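Local coordinates for protein AlkD2 (Streptococcus mutans, PDB 6M9M) that binds inosine-5'-monophosphate and belongs to the HEAT-like repeat family of DNA glycosylases, though its own function is unknown, at residues K69-L72 and I73-D77. Sequence-based numbering, arbitrary orientation.
Sequences KEIL and IFMRD
M75 folds back over the preceding turn of its own helix and touches both I71 and L72. Its CB rests 3.4 Å from O of L72. A first torsion of -70° sets CG beside the backbone N and against O of I71, at 3.4 Å, the same carbonyl that takes up the amide of M75. SD passes the I71 side chain, 4.3 Å from CG2. The chain bends at its last torsion (53°), and CE ends 4.1 Å from CD1 of L72, the two side chains lying at a slant to each other. L72 reaches this methyl with CG anti to its backbone N (chi1 -175°). Four successive i to i+4 bonds carry the backbone through the contact, from K69 O to I73 N through L72 O to R76 N; that from M75 N to I71 O is 2.9 Å long. The helix, 69-79, belongs to an all-helical array of the HEAT-like repeat kind, and its apolar side packs between neighbours: M75 meets L91 and A94 of helix 85-102, while L72 and M75 both touch W114 of helix 108-115. I71 lies against F44 and F62, and the ring of F74 meets F44 edge-to-face. On the more exposed side, I73 lays CG1 3.3 Å from O of K69, alongside the backbone bond that this oxygen accepts. The guanidinium of R76 holds the D77 carboxylate by its NE/NH2 edge, one nitrogen to each oxygen: NE meets OD1 from above the carboxylate plane, and NH2 forms a salt bridge to OD2 at 2.9 Å, on its syn side but tilted well out of the carboxylate plane. Both oxygens lie close to the guanidinium plane, so the paired bonds restrain its rotation, while NH1 pairs with E113 of helix 108-115.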
# COMPACT_ATOMS: atom_id res chain seq x y z
N LYS A 69 16.06 5.95 1.84
CA LYS A 69 15.34 6.53 0.72
C LYS A 69 15.54 5.76 -0.58
O LYS A 69 14.64 5.73 -1.43
CB LYS A 69 15.77 7.99 0.53
CG LYS A 69 15.32 8.91 1.66
CD LYS A 69 15.89 10.32 1.50
CE LYS A 69 15.45 11.23 2.64
NZ LYS A 69 16.16 10.94 3.92
N GLU A 70 16.70 5.12 -0.77
CA GLU A 70 16.89 4.33 -1.99
C GLU A 70 15.98 3.11 -2.02
O GLU A 70 15.51 2.71 -3.09
CB GLU A 70 18.34 3.93 -2.14
CG GLU A 70 19.24 5.11 -2.44
CD GLU A 70 20.69 4.71 -2.63
OE1 GLU A 70 21.50 5.03 -1.76
OE2 GLU A 70 21.02 4.09 -3.67
N ILE A 71 15.71 2.51 -0.86
CA ILE A 71 14.76 1.41 -0.80
C ILE A 71 13.35 1.91 -1.08
O ILE A 71 12.59 1.30 -1.84
CB ILE A 71 14.85 0.71 0.58
CG1 ILE A 71 16.24 0.10 0.81
CG2 ILE A 71 13.75 -0.33 0.71
CD1 ILE A 71 16.53 -1.13 -0.03
N LEU A 72 12.97 3.03 -0.46
CA LEU A 72 11.63 3.57 -0.67
C LEU A 72 11.39 3.95 -2.13
O LEU A 72 10.31 3.69 -2.67
CB LEU A 72 11.40 4.75 0.27
CG LEU A 72 10.01 5.35 0.25
CD1 LEU A 72 8.97 4.35 0.69
CD2 LEU A 72 9.95 6.60 1.10
N ILE A 73 12.40 4.55 -2.80
CA ILE A 73 12.27 4.86 -4.22
C ILE A 73 12.12 3.59 -5.04
O ILE A 73 11.33 3.54 -5.99
CB ILE A 73 13.47 5.70 -4.70
CG1 ILE A 73 13.41 7.13 -4.14
CG2 ILE A 73 13.58 5.71 -6.22
CD1 ILE A 73 14.70 7.92 -4.31
N PHE A 74 12.88 2.54 -4.72
CA PHE A 74 12.74 1.28 -5.45
C PHE A 74 11.34 0.70 -5.29
O PHE A 74 10.75 0.20 -6.25
CB PHE A 74 13.81 0.31 -4.99
CG PHE A 74 13.94 -0.92 -5.84
CD1 PHE A 74 14.76 -0.93 -6.95
CD2 PHE A 74 13.26 -2.07 -5.52
CE1 PHE A 74 14.90 -2.07 -7.73
CE2 PHE A 74 13.40 -3.22 -6.30
CZ PHE A 74 14.22 -3.21 -7.40
N MET A 75 10.77 0.79 -4.08
CA MET A 75 9.38 0.39 -3.88
C MET A 75 8.44 1.21 -4.76
O MET A 75 7.56 0.66 -5.45
CB MET A 75 8.99 0.58 -2.41
CG MET A 75 9.63 -0.37 -1.42
SD MET A 75 9.46 0.15 0.30
CE MET A 75 7.70 0.41 0.44
N ARG A 76 8.60 2.53 -4.73
CA ARG A 76 7.71 3.45 -5.44
C ARG A 76 7.74 3.21 -6.94
O ARG A 76 6.69 3.21 -7.59
CB ARG A 76 8.13 4.88 -5.14
CG ARG A 76 7.20 5.97 -5.66
CD ARG A 76 7.79 7.36 -5.49
NE ARG A 76 8.93 7.52 -6.37
CZ ARG A 76 9.93 8.38 -6.22
NH1 ARG A 76 9.95 9.20 -5.19
NH2 ARG A 76 10.91 8.39 -7.11
N ASP A 77 8.93 3.03 -7.50
CA ASP A 77 9.10 3.08 -8.94
C ASP A 77 9.35 1.74 -9.60
O ASP A 77 9.12 1.62 -10.81
CB ASP A 77 10.27 4.01 -9.30
CG ASP A 77 9.98 5.47 -9.02
OD1 ASP A 77 8.81 5.82 -8.76
OD2 ASP A 77 10.95 6.25 -9.05